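Probable hydrolase (Pseudomonas aeruginosa, PDB 3OM8) is probably an alpha/beta-fold hydrolase, perhaps a 3-oxoadipate enol-lactonase that opens a lactone ring by hydrolysis. Local coordinates at residues 32-37 with 41-46; 45-50 with 56-61; 52-57 with 94-99; 123-128 with 244-249; 159-164 with 174-179. All coordinates share one frame; numbering follows the deposited sequence.

Interaction 1: residues 32-37 with 41-46; sequences LSNSIG and HMWDAQ. With EDO (1,2-ethanediol), chain F.
The loop leaving strand 29-33 of the alpha/beta hydrolase fold packs against the short 3-10 turn that follows it, with Trp43 meeting Leu32 and Asn34. The indole NE1 of Trp43 donates to OD1 of Asn34 over 2.9 Å. OD1 lies close to the indole plane, and the donor sits in the carbonyl plane of the amide, although the N-H...O angle of 134° shows a bent bond; amide and indole planes are turned 44° from each other. The Trp43 side chain leaves with CG anti to its carbonyl carbon (chi1 -55°), which places its ring over Leu32. There CD1 of Leu32 stands 4.0 Å from the centroid of the five-membered ring, close to the ring normal, a CH-pi contact. CG of Met42, a selenomethionine, lies against the opposite face, while SE of Met42 reaches to 4.1 Å from CB of Ser35. Further along the loop, Ile36 N donates over 3.3 Å to O2 of a bound ethanediol, which also bonds Ser101 OG and Leu102 N. The N-H groups of Ile36 and Leu102 are placed as in this family's oxyanion hole; the diol probably comes from the crystallisation liquor. Strand 29-33 lies between strands 55-59 and 95-100: Leu32 touches Val56 and Leu98, Ser33 OG bonds Tyr59 OH, and Trp43 also packs on Leu100.

Interaction 2: residues 45-50 with 56-61; sequences AQLPAL and VLRYDA
Leu47 and Val56 meet through the methyl groups at their tips, CD2 of Leu47 to CG1 of Val56 at 4.2 Å, and these two residues bury more surface in the contact than the others, with Arg58 next. The same Leu47 has a second partner. Its CG sits over one face of the Arg58 guanidinium, displaced toward the rim, and its CD1 comes within 3.4 Å of Arg58 NH2. The aliphatic branch thus lies across the flat cation. Arg58 brings its head there by running extended through chi2 and bending at chi3 (-66°). The charged end has polar partners beyond the two segments: NH1 forms a salt bridge with Asp44 OD2 and also bonds Leu40 O, while NH2 pairs with Asp22 OD2. Two carboxylates, one on each terminal nitrogen, would be expected to limit the rotation of the group and to balance its charge in this buried setting. On the helix, Leu50 points toward the strand and sets CB 3.9 Å from CG2 of Val56, so both methyls of that valine are used. Helix and strand are successive parts of the beta-alpha-beta unit formed by strand 29-33, helix 47-51 and strand 55-59. Around them, Val56 and Leu50 also touch Leu32 of strand 29-33, Leu47 packs on Asp22 of strand 16-22, and Leu261 of helix 253-264 lies against Leu50.

Interaction 3: residues 52-57 with 94-99; sequences RHFRVL and RAHFLG
Phe54 and His96 make this contact by themselves, CE1 of Phe54 lying 3.8 Å from CD2 of His96. The contact lies at the central sheet of the alpha/beta hydrolase fold: Phe54 comes just before strand 55-59 and His96 is in strand 95-100, the two strands that flank strand 29-33. Their CA atoms are 9.3 Å apart, so only the rings bridge the gap. The planes stand nearly perpendicular, at 85°, yet the approach is oblique and the centroids are 5.7 Å apart. Both side chains carry CG anti to the carbonyl carbon (chi1 -54° for Phe54, -66° for His96), and both CB atoms point toward the opposite segment. Outside this pair, Leu264 of helix 253-264 touches both side chains, Leu261 and Pro28 touch Phe54, and His96 also lies on Leu30 of the intervening strand. On the side of strand 118-124, the backbone N of Arg120 donates to His96 ND1, consistent with a proton on His96 NE2.

Interaction 4: residues 123-128 with 244-249; sequences LANTSA and AVHLSN
His246 faces Asn125 through its imidazole, and the side chain can be followed outward from CB. Its CG stands anti to the backbone N (chi1 -174°), which turns the ring toward the end of strand 118-124. ND1 comes 3.8 Å from CB of Asn125, but its hydrogen-bond partner is Asp219 OD2. CE1 reaches farther over the strand end and lies 3.4 Å from the carbonyl O of Asn125, an oblique approach. The tip, NE2, makes a weak hydrogen bond with Ser101 OG. Ser101, His246 and Asp219 have the spacing of a Ser-His-Asp catalytic triad, as expected of the alpha/beta hydrolase fold, with Ser101 on a probable nucleophile elbow; the role is inferred from this geometry. Asn125 itself adopts positive phi (39°) where the strand gives way to loop, and its CB points toward the loop of His246. The carbonyl O of His246 stands over a face of its amide and Ser248 OG beyond the modelled ND2 end, but the amide is probably turned over and CG sits too near that carbonyl, so the bonding is doubtful. Ser248 opens helix 248-251, and its chi1 of 56° swings OG between the backbone N and carbonyl carbon, toward the Asn125 amide.

Interaction 5: residues 159-164 with 174-179; sequences NWFPPA and ERFRAM
Three aromatic side chains, Trp160, Phe161 and Phe176, join helices in the helical region inserted between strands 118-124 and 211-216, which probably corresponds to the cap of alpha/beta hydrolases. Phe161 turns its edge toward the face of Phe176 in a T-shaped pair, with centroids 5.7 Å apart and planes at 73°. Its CZ does the touching, 4.0 Å from CD2 of Phe176, while Trp160 CB lies over one face of the Phe161 ring. The second contact is apolar: CZ3 of Trp160, on the six-membered ring, comes to 3.8 Å from CD1 of Phe176, the two side chains crossing near a right angle. Trp160 thus meets Phe176 at CD1, and Phe161 CZ meets it at CG and CD2. Leu157 and Val250 add to the packing on Phe176, and Trp160 also meets Phe156. Helix 150-160 ends here, Phe161 being the first residue to leave helical geometry and Pro162 the N-cap of the next helix. Nearby, Asn159 packs on Trp129 and Pro163 on Arg201, both of the second subunit. The polar interaction is a salt bridge within helix 171-181, between Glu174 and Arg177: NE of Arg177 donates to OE2 of Glu174 over 2.9 Å, at an N-H...O angle of 160°, the acceptor being met on its syn side.

How the interactions relate
Interactions 1, 2 and 3 share the same part of the central sheet: residues 45-46 belong to both interaction 1 and interaction 2, and residues 56-57 to both 2 and 3. Leu32 N reaches Leu57 O at 2.9 Å, and Ser33 N reaches Leu98 O at 2.9 Å. Interaction 4 adjoins this group, Gly99 O lying 3.0 Å from Ala124 N and Gln46 OE1 2.9 Å from Asn249 ND2. Around the probable active site, interaction 1 supplies the ethanediol-binding loop and interaction 4 the histidine, and interaction 5 closes in from the cap, with Trp160 CD1 3.5 Å from His246 CD2. Interaction 3 is remote from interaction 5, the centres about 26 Å apart.

Interaction 1: residues 32-37 with 41-46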
# COMPACT_ATOMS: atom_id res chain seq x y z
N LEU B 32 23.71 0.87 1.15
CA LEU B 32 22.72 1.36 2.10
C LEU B 32 23.06 2.78 2.52
O LEU B 32 24.23 3.09 2.77
CB LEU B 32 22.67 0.46 3.33
CG LEU B 32 22.51 -1.02 2.99
CD1 LEU B 32 22.30 -1.85 4.25
CD2 LEU B 32 21.35 -1.19 2.05
N SER B 33 22.06 3.65 2.61
CA SER B 33 22.26 5.01 3.09
C SER B 33 21.31 5.30 4.26
O SER B 33 20.12 4.98 4.19
CB SER B 33 22.08 6.02 1.96
OG SER B 33 22.25 7.34 2.43
N ASN B 34 21.84 5.92 5.32
CA ASN B 34 21.16 5.97 6.61
C ASN B 34 20.18 7.12 6.80
O ASN B 34 20.12 8.04 6.00
CB ASN B 34 22.19 6.01 7.75
CG ASN B 34 23.36 5.08 7.52
OD1 ASN B 34 23.19 3.95 7.07
ND2 ASN B 34 24.56 5.54 7.85
N SER B 35 19.40 7.05 7.88
CA SER B 35 18.57 8.18 8.29
C SER B 35 19.48 9.26 8.87
O SER B 35 20.60 8.99 9.31
CB SER B 35 17.59 7.74 9.38
OG SER B 35 16.96 8.86 10.00
N ILE B 36 18.99 10.49 8.87
CA ILE B 36 19.67 11.57 9.60
C ILE B 36 19.77 11.12 11.05
O ILE B 36 18.89 10.42 11.55
CB ILE B 36 18.86 12.86 9.51
CG1 ILE B 36 19.65 14.06 9.99
CG2 ILE B 36 17.57 12.73 10.34
CD1 ILE B 36 18.80 15.31 10.06
N GLY B 37 20.84 11.51 11.74
CA GLY B 37 20.95 11.22 13.16
C GLY B 37 21.32 9.79 13.51
O GLY B 37 21.29 9.42 14.68
N HIS B 41 25.23 1.39 11.76
CA HIS B 41 24.82 0.28 12.61
C HIS B 41 23.29 0.15 12.75
O HIS B 41 22.79 -0.78 13.39
CB HIS B 41 25.49 0.36 13.98
CG HIS B 41 26.93 -0.03 13.96
ND1 HIS B 41 27.34 -1.33 13.81
CD2 HIS B 41 28.06 0.72 14.07
CE1 HIS B 41 28.66 -1.38 13.82
NE2 HIS B 41 29.12 -0.15 13.98
N MSE B 42 22.54 1.08 12.16
CA MSE B 42 21.10 0.95 12.21
C MSE B 42 20.64 -0.22 11.33
O MSE B 42 19.51 -0.68 11.44
CB MSE B 42 20.39 2.24 11.80
CG MSE B 42 20.47 2.56 10.32
SE MSE B 42 19.22 3.95 9.81
CE MSE B 42 19.28 3.80 7.89
N TRP B 43 21.54 -0.72 10.48
CA TRP B 43 21.25 -1.85 9.60
C TRP B 43 21.82 -3.18 10.08
O TRP B 43 21.73 -4.17 9.36
CB TRP B 43 21.79 -1.60 8.19
CG TRP B 43 21.33 -0.33 7.53
CD1 TRP B 43 22.07 0.80 7.32
CD2 TRP B 43 20.05 -0.08 6.95
NE1 TRP B 43 21.32 1.74 6.67
CE2 TRP B 43 20.07 1.23 6.43
CE3 TRP B 43 18.87 -0.83 6.83
CZ2 TRP B 43 18.97 1.81 5.79
CZ3 TRP B 43 17.77 -0.26 6.21
CH2 TRP B 43 17.83 1.05 5.69
N ASP B 44 22.41 -3.22 11.27
CA ASP B 44 23.06 -4.44 11.75
C ASP B 44 22.15 -5.67 11.65
O ASP B 44 22.61 -6.76 11.29
CB ASP B 44 23.56 -4.29 13.20
CG ASP B 44 24.85 -3.44 13.32
OD1 ASP B 44 25.19 -3.03 14.46
OD2 ASP B 44 25.52 -3.19 12.29
N ALA B 45 20.88 -5.51 11.99
CA ALA B 45 19.96 -6.65 12.01
C ALA B 45 19.72 -7.24 10.61
O ALA B 45 19.51 -8.43 10.47
CB ALA B 45 18.63 -6.27 12.68
N GLN B 46 19.79 -6.38 9.59
CA GLN B 46 19.53 -6.77 8.21
C GLN B 46 20.70 -7.45 7.51
O GLN B 46 20.52 -8.04 6.45
CB GLN B 46 19.12 -5.55 7.38
CG GLN B 46 17.67 -5.15 7.54
CD GLN B 46 17.38 -4.60 8.91
OE1 GLN B 46 17.92 -3.57 9.31
NE2 GLN B 46 16.52 -5.29 9.66
C1 EDO F . 14.91 13.48 6.58
O1 EDO F . 13.73 13.88 7.28
C2 EDO F . 15.99 13.01 7.56
O2 EDO F . 16.19 11.58 7.62

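Interaction 2: residues 45-50 with 56-61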
# COMPACT_ATOMS: atom_id res chain seq x y z
N ALA B 45 20.88 -5.51 11.99
CA ALA B 45 19.96 -6.65 12.01
C ALA B 45 19.72 -7.24 10.61
O ALA B 45 19.51 -8.43 10.47
CB ALA B 45 18.63 -6.27 12.68
N GLN B 46 19.79 -6.38 9.59
CA GLN B 46 19.53 -6.77 8.21
C GLN B 46 20.70 -7.45 7.51
O GLN B 46 20.52 -8.04 6.45
CB GLN B 46 19.12 -5.55 7.38
CG GLN B 46 17.67 -5.15 7.54
CD GLN B 46 17.38 -4.60 8.91
OE1 GLN B 46 17.92 -3.57 9.31
NE2 GLN B 46 16.52 -5.29 9.66
N LEU B 47 21.89 -7.34 8.09
CA LEU B 47 23.10 -7.89 7.46
C LEU B 47 23.01 -9.37 7.10
O LEU B 47 23.28 -9.76 5.96
CB LEU B 47 24.33 -7.65 8.35
CG LEU B 47 25.28 -6.49 8.06
CD1 LEU B 47 26.67 -6.84 8.60
CD2 LEU B 47 25.36 -6.15 6.58
N PRO B 48 22.65 -10.23 8.07
CA PRO B 48 22.64 -11.66 7.74
C PRO B 48 21.79 -11.99 6.51
O PRO B 48 22.29 -12.66 5.60
CB PRO B 48 22.06 -12.31 9.01
CG PRO B 48 22.50 -11.34 10.11
CD PRO B 48 22.36 -9.97 9.50
N ALA B 49 20.55 -11.51 6.47
CA ALA B 49 19.70 -11.77 5.31
C ALA B 49 20.21 -11.08 4.05
O ALA B 49 20.17 -11.64 2.95
CB ALA B 49 18.25 -11.38 5.60
N LEU B 50 20.69 -9.85 4.18
CA LEU B 50 21.14 -9.10 3.01
C LEU B 50 22.39 -9.71 2.39
O LEU B 50 22.50 -9.80 1.17
CB LEU B 50 21.37 -7.63 3.35
CG LEU B 50 20.11 -6.79 3.59
CD1 LEU B 50 20.48 -5.36 3.86
CD2 LEU B 50 19.19 -6.88 2.39
N VAL B 56 27.27 -5.97 0.70
CA VAL B 56 26.64 -4.77 1.26
C VAL B 56 27.63 -3.65 1.60
O VAL B 56 28.49 -3.80 2.47
CB VAL B 56 25.80 -5.12 2.50
CG1 VAL B 56 25.16 -3.87 3.09
CG2 VAL B 56 24.73 -6.14 2.13
N LEU B 57 27.51 -2.53 0.89
CA LEU B 57 28.28 -1.33 1.20
C LEU B 57 27.48 -0.46 2.15
O LEU B 57 26.37 -0.06 1.83
CB LEU B 57 28.58 -0.53 -0.07
CG LEU B 57 29.11 0.89 0.17
CD1 LEU B 57 30.54 0.86 0.64
CD2 LEU B 57 29.01 1.71 -1.11
N ARG B 58 28.05 -0.19 3.33
CA ARG B 58 27.46 0.72 4.31
C ARG B 58 28.42 1.89 4.58
O ARG B 58 29.63 1.72 4.49
CB ARG B 58 27.17 -0.00 5.62
CG ARG B 58 25.95 -0.93 5.57
CD ARG B 58 25.66 -1.49 6.94
NE ARG B 58 26.73 -2.38 7.39
CZ ARG B 58 26.85 -2.82 8.64
NH1 ARG B 58 25.98 -2.44 9.57
NH2 ARG B 58 27.85 -3.63 8.96
N TYR B 59 27.88 3.06 4.89
CA TYR B 59 28.72 4.21 5.24
C TYR B 59 28.00 5.15 6.21
O TYR B 59 26.77 5.18 6.26
CB TYR B 59 29.15 4.97 3.99
CG TYR B 59 28.04 5.77 3.35
CD1 TYR B 59 28.02 7.16 3.43
CD2 TYR B 59 26.99 5.14 2.68
CE1 TYR B 59 27.00 7.90 2.86
CE2 TYR B 59 25.96 5.87 2.11
CZ TYR B 59 25.97 7.26 2.20
OH TYR B 59 24.96 8.01 1.64
N ASP B 60 28.78 5.89 7.00
CA ASP B 60 28.23 6.96 7.82
C ASP B 60 28.19 8.23 6.98
O ASP B 60 29.21 8.65 6.43
CB ASP B 60 29.05 7.17 9.09
CG ASP B 60 28.82 6.07 10.11
OD1 ASP B 60 27.78 5.40 9.98
OD2 ASP B 60 29.66 5.87 11.02
N ALA B 61 27.01 8.81 6.84
CA ALA B 61 26.88 10.00 6.01
C ALA B 61 27.78 11.15 6.50
O ALA B 61 28.20 11.19 7.66
CB ALA B 61 25.44 10.43 5.96

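Interaction 3: residues 52-57 with 94-99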
# COMPACT_ATOMS: atom_id res chain seq x y z
N ARG B 52 23.44 -12.66 2.35
CA ARG B 52 23.23 -13.98 1.75
C ARG B 52 23.28 -13.86 0.23
O ARG B 52 23.71 -14.77 -0.45
CB ARG B 52 21.90 -14.59 2.17
CG ARG B 52 21.96 -15.43 3.44
CD ARG B 52 20.73 -16.34 3.57
NE ARG B 52 20.03 -16.12 4.84
CZ ARG B 52 18.93 -15.38 4.98
NH1 ARG B 52 18.38 -15.24 6.19
NH2 ARG B 52 18.36 -14.79 3.93
N HIS B 53 22.85 -12.71 -0.28
CA HIS B 53 22.71 -12.49 -1.71
C HIS B 53 23.56 -11.34 -2.28
O HIS B 53 23.91 -11.33 -3.46
CB HIS B 53 21.24 -12.24 -2.02
CG HIS B 53 20.32 -13.27 -1.43
ND1 HIS B 53 19.93 -14.40 -2.11
CD2 HIS B 53 19.73 -13.34 -0.21
CE1 HIS B 53 19.13 -15.12 -1.35
NE2 HIS B 53 18.99 -14.49 -0.19
N PHE B 54 23.91 -10.37 -1.44
CA PHE B 54 24.61 -9.19 -1.94
C PHE B 54 25.85 -8.84 -1.13
O PHE B 54 25.94 -9.19 0.04
CB PHE B 54 23.68 -7.98 -1.97
CG PHE B 54 22.40 -8.22 -2.72
CD1 PHE B 54 22.36 -8.12 -4.10
CD2 PHE B 54 21.23 -8.56 -2.04
CE1 PHE B 54 21.19 -8.35 -4.80
CE2 PHE B 54 20.05 -8.80 -2.73
CZ PHE B 54 20.03 -8.69 -4.11
N ARG B 55 26.80 -8.18 -1.78
CA ARG B 55 27.87 -7.50 -1.08
C ARG B 55 27.29 -6.18 -0.62
O ARG B 55 26.83 -5.38 -1.43
CB ARG B 55 29.04 -7.24 -2.01
CG ARG B 55 30.33 -6.89 -1.31
CD ARG B 55 31.39 -6.53 -2.31
NE ARG B 55 32.72 -6.52 -1.72
CZ ARG B 55 33.78 -5.98 -2.30
NH1 ARG B 55 34.96 -6.02 -1.70
NH2 ARG B 55 33.65 -5.39 -3.49
N VAL B 56 27.27 -5.97 0.70
CA VAL B 56 26.64 -4.77 1.26
C VAL B 56 27.63 -3.65 1.60
O VAL B 56 28.49 -3.80 2.47
CB VAL B 56 25.80 -5.12 2.50
CG1 VAL B 56 25.16 -3.87 3.09
CG2 VAL B 56 24.73 -6.14 2.13
N LEU B 57 27.51 -2.53 0.89
CA LEU B 57 28.28 -1.33 1.20
C LEU B 57 27.48 -0.46 2.15
O LEU B 57 26.37 -0.06 1.83
CB LEU B 57 28.58 -0.53 -0.07
CG LEU B 57 29.11 0.89 0.17
CD1 LEU B 57 30.54 0.86 0.64
CD2 LEU B 57 29.01 1.71 -1.11
N ARG B 94 28.29 0.13 -10.92
CA ARG B 94 26.85 0.15 -10.71
C ARG B 94 26.42 -0.72 -9.54
O ARG B 94 26.94 -1.81 -9.32
CB ARG B 94 26.15 -0.29 -12.00
CG ARG B 94 24.65 -0.19 -11.98
CD ARG B 94 24.05 -0.59 -13.33
NE ARG B 94 23.35 0.55 -13.93
CZ ARG B 94 22.25 0.46 -14.65
NH1 ARG B 94 21.68 1.57 -15.14
NH2 ARG B 94 21.70 -0.73 -14.88
N ALA B 95 25.45 -0.23 -8.77
CA ALA B 95 25.05 -0.90 -7.55
C ALA B 95 23.56 -0.74 -7.32
O ALA B 95 22.94 0.16 -7.87
CB ALA B 95 25.81 -0.31 -6.36
N HIS B 96 23.00 -1.63 -6.51
CA HIS B 96 21.65 -1.40 -6.02
C HIS B 96 21.77 -0.40 -4.88
O HIS B 96 22.78 -0.37 -4.20
CB HIS B 96 21.02 -2.70 -5.49
CG HIS B 96 20.77 -3.72 -6.56
ND1 HIS B 96 19.96 -3.48 -7.64
CD2 HIS B 96 21.21 -5.00 -6.69
CE1 HIS B 96 19.92 -4.56 -8.40
NE2 HIS B 96 20.67 -5.49 -7.84
N PHE B 97 20.73 0.40 -4.68
CA PHE B 97 20.74 1.40 -3.63
C PHE B 97 19.51 1.29 -2.77
O PHE B 97 18.40 1.31 -3.28
CB PHE B 97 20.83 2.80 -4.24
CG PHE B 97 21.04 3.90 -3.22
CD1 PHE B 97 22.31 4.34 -2.90
CD2 PHE B 97 19.95 4.49 -2.57
CE1 PHE B 97 22.49 5.34 -1.96
CE2 PHE B 97 20.13 5.48 -1.64
CZ PHE B 97 21.40 5.91 -1.33
N LEU B 98 19.71 1.19 -1.46
CA LEU B 98 18.62 1.28 -0.49
C LEU B 98 18.88 2.43 0.49
O LEU B 98 19.87 2.40 1.23
CB LEU B 98 18.46 -0.03 0.27
CG LEU B 98 17.67 -0.01 1.58
CD1 LEU B 98 16.37 0.76 1.44
CD2 LEU B 98 17.39 -1.43 2.02
N GLY B 99 17.99 3.42 0.51
CA GLY B 99 18.14 4.56 1.40
C GLY B 99 16.89 4.75 2.24
O GLY B 99 15.78 4.70 1.71

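Interaction 4: residues 123-128 with 244-249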
# COMPACT_ATOMS: atom_id res chain seq x y z
N LEU B 123 13.44 2.85 -1.67
CA LEU B 123 13.26 4.09 -0.95
C LEU B 123 12.38 3.82 0.26
O LEU B 123 11.18 3.60 0.11
CB LEU B 123 12.56 5.10 -1.86
CG LEU B 123 13.26 5.33 -3.20
CD1 LEU B 123 12.44 6.26 -4.09
CD2 LEU B 123 14.66 5.88 -2.98
N ALA B 124 12.98 3.81 1.44
CA ALA B 124 12.24 3.47 2.66
C ALA B 124 11.94 4.71 3.49
O ALA B 124 12.81 5.55 3.71
CB ALA B 124 13.02 2.46 3.49
N ASN B 125 10.70 4.82 3.96
CA ASN B 125 10.30 5.89 4.85
C ASN B 125 10.96 7.21 4.43
O ASN B 125 11.78 7.77 5.16
CB ASN B 125 10.71 5.55 6.28
CG ASN B 125 10.04 4.28 6.80
OD1 ASN B 125 8.98 4.34 7.42
ND2 ASN B 125 10.68 3.14 6.57
N THR B 126 10.61 7.67 3.24
CA THR B 126 11.25 8.84 2.67
C THR B 126 10.23 9.74 1.99
O THR B 126 9.02 9.53 2.11
CB THR B 126 12.36 8.46 1.68
OG1 THR B 126 13.14 9.63 1.37
CG2 THR B 126 11.76 7.89 0.40
N SER B 127 10.73 10.74 1.28
CA SER B 127 9.87 11.75 0.70
C SER B 127 10.59 12.50 -0.39
O SER B 127 11.82 12.52 -0.44
CB SER B 127 9.41 12.70 1.80
OG SER B 127 8.87 13.89 1.25
N ALA B 128 9.82 13.12 -1.28
CA ALA B 128 10.38 13.95 -2.33
C ALA B 128 10.30 15.43 -1.97
O ALA B 128 10.82 16.28 -2.68
CB ALA B 128 9.66 13.70 -3.64
N ALA B 244 4.07 0.58 10.34
CA ALA B 244 5.18 1.14 11.11
C ALA B 244 5.09 2.65 11.25
O ALA B 244 4.28 3.31 10.59
CB ALA B 244 6.51 0.78 10.45
N VAL B 245 5.95 3.18 12.12
CA VAL B 245 6.15 4.62 12.26
C VAL B 245 7.23 5.11 11.29
O VAL B 245 6.92 5.42 10.16
CB VAL B 245 6.47 5.01 13.71
CG1 VAL B 245 6.54 6.52 13.85
CG2 VAL B 245 5.41 4.43 14.65
N HIS B 246 8.49 5.16 11.71
CA HIS B 246 9.51 5.71 10.79
C HIS B 246 10.70 4.80 10.45
O HIS B 246 11.22 4.86 9.34
CB HIS B 246 10.00 7.09 11.25
CG HIS B 246 10.93 7.75 10.28
ND1 HIS B 246 10.54 8.13 9.01
CD2 HIS B 246 12.23 8.11 10.39
CE1 HIS B 246 11.56 8.68 8.38
NE2 HIS B 246 12.60 8.68 9.19
N LEU B 247 11.16 4.00 11.40
CA LEU B 247 12.26 3.08 11.12
C LEU B 247 11.68 1.68 10.92
O LEU B 247 11.77 0.81 11.79
CB LEU B 247 13.28 3.09 12.25
CG LEU B 247 13.98 4.42 12.58
CD1 LEU B 247 14.57 4.37 13.96
CD2 LEU B 247 15.06 4.76 11.56
N SER B 248 11.07 1.47 9.76
CA SER B 248 10.29 0.25 9.54
C SER B 248 11.15 -1.01 9.53
O SER B 248 10.67 -2.08 9.89
CB SER B 248 9.42 0.38 8.29
OG SER B 248 10.19 0.70 7.15
N ASN B 249 12.43 -0.89 9.17
CA ASN B 249 13.35 -2.03 9.26
C ASN B 249 13.54 -2.47 10.70
O ASN B 249 13.82 -3.64 10.97
CB ASN B 249 14.70 -1.72 8.63
CG ASN B 249 15.50 -0.66 9.41
OD1 ASN B 249 15.02 0.44 9.66
ND2 ASN B 249 16.74 -0.99 9.76

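Interaction 5: residues 159-164 with 174-179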
# COMPACT_ATOMS: atom_id res chain seq x y z
N ASN B 159 9.51 11.07 17.49
CA ASN B 159 8.90 10.94 16.17
C ASN B 159 9.15 9.59 15.51
O ASN B 159 8.40 9.17 14.64
CB ASN B 159 9.39 12.03 15.22
CG ASN B 159 8.86 13.41 15.59
OD1 ASN B 159 7.76 13.80 15.20
ND2 ASN B 159 9.65 14.13 16.36
N TRP B 160 10.23 8.94 15.92
CA TRP B 160 10.72 7.73 15.27
C TRP B 160 10.00 6.48 15.77
O TRP B 160 9.78 5.55 15.02
CB TRP B 160 12.20 7.53 15.54
CG TRP B 160 13.13 8.36 14.70
CD1 TRP B 160 12.81 9.20 13.69
CD2 TRP B 160 14.56 8.40 14.83
NE1 TRP B 160 13.95 9.77 13.17
CE2 TRP B 160 15.03 9.29 13.84
CE3 TRP B 160 15.48 7.77 15.66
CZ2 TRP B 160 16.38 9.55 13.68
CZ3 TRP B 160 16.82 8.03 15.49
CH2 TRP B 160 17.26 8.91 14.51
N PHE B 161 9.68 6.45 17.05
CA PHE B 161 9.16 5.23 17.64
C PHE B 161 7.73 5.38 18.15
O PHE B 161 7.32 6.47 18.59
CB PHE B 161 10.07 4.73 18.77
CG PHE B 161 11.44 4.33 18.30
CD1 PHE B 161 11.62 3.20 17.54
CD2 PHE B 161 12.54 5.11 18.61
CE1 PHE B 161 12.89 2.84 17.10
CE2 PHE B 161 13.79 4.76 18.17
CZ PHE B 161 13.97 3.62 17.42
N PRO B 162 6.98 4.27 18.10
CA PRO B 162 5.69 4.19 18.79
C PRO B 162 5.90 4.60 20.23
O PRO B 162 6.81 4.07 20.87
CB PRO B 162 5.35 2.69 18.72
CG PRO B 162 6.08 2.19 17.52
CD PRO B 162 7.34 3.00 17.43
N PRO B 163 5.09 5.53 20.75
CA PRO B 163 5.22 5.93 22.15
C PRO B 163 5.09 4.71 23.06
O PRO B 163 5.48 4.76 24.22
CB PRO B 163 4.01 6.85 22.36
CG PRO B 163 3.03 6.42 21.30
CD PRO B 163 3.89 6.11 20.12
N ALA B 164 4.55 3.63 22.51
CA ALA B 164 4.50 2.35 23.21
C ALA B 164 5.90 1.78 23.34
O ALA B 164 6.37 1.48 24.45
CB ALA B 164 3.60 1.39 22.46
N GLU B 174 17.50 2.70 23.12
CA GLU B 174 18.70 3.24 23.74
C GLU B 174 19.89 3.25 22.79
O GLU B 174 20.74 4.13 22.87
CB GLU B 174 19.00 2.52 25.04
CG GLU B 174 18.00 2.88 26.12
CD GLU B 174 17.81 4.38 26.21
OE1 GLU B 174 18.82 5.10 26.37
OE2 GLU B 174 16.65 4.85 26.11
N ARG B 175 19.94 2.28 21.88
CA ARG B 175 21.00 2.27 20.89
C ARG B 175 20.84 3.43 19.92
O ARG B 175 21.83 4.04 19.53
CB ARG B 175 21.07 0.95 20.13
CG ARG B 175 22.14 -0.00 20.65
CD ARG B 175 21.64 -1.44 20.70
NE ARG B 175 21.11 -1.88 19.41
CZ ARG B 175 20.20 -2.84 19.26
NH1 ARG B 175 19.72 -3.48 20.32
NH2 ARG B 175 19.78 -3.17 18.04
N PHE B 176 19.60 3.73 19.54
CA PHE B 176 19.34 4.91 18.72
C PHE B 176 19.51 6.22 19.52
O PHE B 176 19.93 7.23 18.98
CB PHE B 176 17.98 4.85 18.04
CG PHE B 176 17.95 3.94 16.83
CD1 PHE B 176 18.15 4.45 15.56
CD2 PHE B 176 17.78 2.58 16.98
CE1 PHE B 176 18.16 3.62 14.46
CE2 PHE B 176 17.79 1.74 15.88
CZ PHE B 176 17.97 2.26 14.62
N ARG B 177 19.19 6.20 20.80
CA ARG B 177 19.44 7.37 21.62
C ARG B 177 20.94 7.68 21.60
O ARG B 177 21.34 8.83 21.41
CB ARG B 177 18.95 7.17 23.06
CG ARG B 177 19.10 8.42 23.91
CD ARG B 177 18.72 8.18 25.35
NE ARG B 177 17.39 7.61 25.45
CZ ARG B 177 16.27 8.34 25.46
NH1 ARG B 177 16.34 9.66 25.37
NH2 ARG B 177 15.09 7.72 25.54
N ALA B 178 21.77 6.65 21.76
CA ALA B 178 23.21 6.87 21.77
C ALA B 178 23.72 7.40 20.44
O ALA B 178 24.62 8.23 20.43
CB ALA B 178 23.95 5.61 22.17
N MSE B 179 23.15 6.96 19.33
CA MSE B 179 23.58 7.45 18.02
C MSE B 179 23.33 8.94 17.90
O MSE B 179 24.16 9.69 17.38
CB MSE B 179 22.84 6.75 16.89
CG MSE B 179 23.14 5.27 16.75
SE MSE B 179 22.08 4.43 15.32
CE MSE B 179 22.84 2.64 15.46